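Long-range contact in fimbrial protein MyfA (PDB 5LN8), which builds the shaft of Myf fimbriae as their major subunit and binds galactose, consistent with a role in adhesion to host tissue: residues Val39-Ala44 and Asp70-Asp75. Sequence-based numbering, arbitrary orientation.
With GAL (beta-D-galactopyranose), chain C.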
# COMPACT_ATOMS: atom_id res chain seq x y z
N VAL A 39 1.77 2.01 -7.70
CA VAL A 39 2.16 2.19 -6.31
C VAL A 39 3.44 1.38 -6.12
O VAL A 39 3.39 0.15 -6.03
CB VAL A 39 1.09 1.71 -5.34
CG1 VAL A 39 1.53 1.99 -3.92
CG2 VAL A 39 -0.25 2.37 -5.63
N ARG A 40 4.58 2.08 -6.09
CA ARG A 40 5.89 1.44 -6.03
C ARG A 40 6.46 1.49 -4.61
O ARG A 40 6.69 2.56 -4.08
CB ARG A 40 6.86 2.11 -7.01
CG ARG A 40 6.45 2.05 -8.48
CD ARG A 40 7.58 2.51 -9.40
NE ARG A 40 7.27 2.41 -10.83
CZ ARG A 40 7.39 1.29 -11.55
NH1 ARG A 40 7.79 0.17 -10.97
NH2 ARG A 40 7.10 1.29 -12.84
N PRO A 41 6.66 0.32 -3.99
CA PRO A 41 7.29 0.32 -2.67
C PRO A 41 8.69 0.87 -2.78
O PRO A 41 9.37 0.67 -3.79
CB PRO A 41 7.34 -1.17 -2.31
CG PRO A 41 6.27 -1.81 -3.14
CD PRO A 41 6.25 -1.03 -4.43
N THR A 42 9.12 1.60 -1.76
CA THR A 42 10.44 2.21 -1.75
C THR A 42 11.20 1.84 -0.49
O THR A 42 10.60 1.47 0.51
CB THR A 42 10.33 3.74 -1.80
OG1 THR A 42 9.62 4.19 -0.64
CG2 THR A 42 9.61 4.18 -3.04
N GLY A 43 12.52 1.97 -0.54
CA GLY A 43 13.34 1.75 0.64
C GLY A 43 13.14 0.37 1.24
O GLY A 43 13.12 -0.62 0.52
N ALA A 44 12.96 0.30 2.56
CA ALA A 44 12.86 -0.98 3.26
C ALA A 44 11.68 -1.81 2.76
O ALA A 44 11.70 -3.04 2.85
CB ALA A 44 12.75 -0.77 4.75
N ASP A 70 7.08 -6.22 -8.74
CA ASP A 70 7.57 -5.44 -7.61
C ASP A 70 6.74 -4.20 -7.29
O ASP A 70 7.19 -3.32 -6.55
CB ASP A 70 9.01 -5.01 -7.88
CG ASP A 70 9.17 -4.27 -9.19
OD1 ASP A 70 8.18 -3.77 -9.74
OD2 ASP A 70 10.32 -4.19 -9.66
N HIS A 71 5.53 -4.11 -7.84
CA HIS A 71 4.72 -2.92 -7.63
C HIS A 71 3.25 -3.16 -7.95
O HIS A 71 2.93 -4.02 -8.76
CB HIS A 71 5.26 -1.75 -8.45
CG HIS A 71 5.07 -1.89 -9.94
ND1 HIS A 71 5.89 -2.67 -10.71
CD2 HIS A 71 4.17 -1.34 -10.78
CE1 HIS A 71 5.49 -2.61 -11.98
NE2 HIS A 71 4.45 -1.81 -12.04
N TRP A 72 2.37 -2.41 -7.30
CA TRP A 72 0.95 -2.44 -7.65
C TRP A 72 0.68 -1.46 -8.79
O TRP A 72 1.43 -0.50 -8.99
CB TRP A 72 0.05 -2.17 -6.43
CG TRP A 72 0.16 -3.20 -5.35
CD1 TRP A 72 -0.47 -4.41 -5.29
CD2 TRP A 72 0.97 -3.12 -4.16
NE1 TRP A 72 -0.10 -5.08 -4.15
CE2 TRP A 72 0.78 -4.31 -3.44
CE3 TRP A 72 1.83 -2.15 -3.64
CZ2 TRP A 72 1.42 -4.56 -2.23
CZ3 TRP A 72 2.46 -2.40 -2.45
CH2 TRP A 72 2.25 -3.59 -1.75
N TRP A 73 -0.38 -1.73 -9.55
CA TRP A 73 -0.78 -0.88 -10.67
C TRP A 73 -2.24 -1.13 -11.01
O TRP A 73 -2.81 -2.15 -10.63
CB TRP A 73 0.09 -1.13 -11.92
CG TRP A 73 -0.12 -2.48 -12.56
CD1 TRP A 73 0.42 -3.66 -12.17
CD2 TRP A 73 -0.93 -2.77 -13.70
NE1 TRP A 73 -0.00 -4.68 -12.99
CE2 TRP A 73 -0.83 -4.15 -13.95
CE3 TRP A 73 -1.72 -1.99 -14.55
CZ2 TRP A 73 -1.50 -4.77 -15.01
CZ3 TRP A 73 -2.39 -2.62 -15.60
CH2 TRP A 73 -2.26 -3.99 -15.82
N ILE A 74 -2.84 -0.18 -11.71
CA ILE A 74 -4.20 -0.33 -12.21
C ILE A 74 -4.44 0.66 -13.35
O ILE A 74 -3.99 1.80 -13.29
CB ILE A 74 -5.25 -0.14 -11.09
CG1 ILE A 74 -6.66 -0.47 -11.59
CG2 ILE A 74 -5.19 1.27 -10.52
CD1 ILE A 74 -7.71 -0.41 -10.49
N ASP A 75 -5.10 0.20 -14.40
CA ASP A 75 -5.62 1.10 -15.39
C ASP A 75 -6.98 1.59 -14.90
O ASP A 75 -7.92 0.80 -14.78
CB ASP A 75 -5.75 0.39 -16.74
CG ASP A 75 -4.42 0.09 -17.37
OD1 ASP A 75 -3.43 0.72 -16.98
OD2 ASP A 75 -4.38 -0.78 -18.27
C1 GAL C . 1.34 -2.60 -16.77
C2 GAL C . 2.42 -2.06 -15.79
C3 GAL C . 1.94 -0.75 -15.16
C4 GAL C . 1.61 0.28 -16.26
C5 GAL C . 0.65 -0.34 -17.30
C6 GAL C . 0.44 0.52 -18.55
O1 GAL C . 1.76 -3.76 -17.39
O2 GAL C . 2.76 -2.99 -14.74
O3 GAL C . 2.90 -0.17 -14.29
O4 GAL C . 2.79 0.75 -16.91
O5 GAL C . 1.11 -1.63 -17.79
O6 GAL C . -0.55 -0.00 -19.41
O HOH W 1 8.59 -0.80 -8.38
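V39 and W72 form an antiparallel, hydrogen-bonded pair where strands 36-51 and 72-75 meet in the Ig-like beta sandwich, at the galactose pocket, which H71 and W73 help to line. V39 N donates to W72 O at 2.8 Å, and W72 N to V39 O at 3.0 Å. Both side chains leave on the same face of the sheet and are buried. P41 CG lies 3.9 Å from W72 CZ3, and the two side chains cross at about a right angle.

R40 and H71 extend to the opposite side and lie side by side. R40 NH1 sits 3.4 Å above the plane of the H71 imidazole, offset toward its rim, with the two planes 38° apart. H71 ND1 donates to D70 OD1 at 2.7 Å, almost in the ring plane. This helps to fix the ring's rotation, and D70 probably positions H71 from the second shell. H71 NE2 donates to galactose O3 at 3.2 Å and, weakly, to O2. Donation from both nitrogens would fit a protonated ring, which D70 would probably favour. A water bridges R40 NH1 and, weakly, D70 OD1. W73 stacks its indole face on the sugar, with galactose C1 over the ring centre.

Strand 36-51 pairs here with 72-75 on one side and 97-107 on the other, where R40 NE forms a salt bridge with E105. Inward, V39 packs on L26 and M28 of strand 21-29, and W72 meets W67 and F85 edge-to-face.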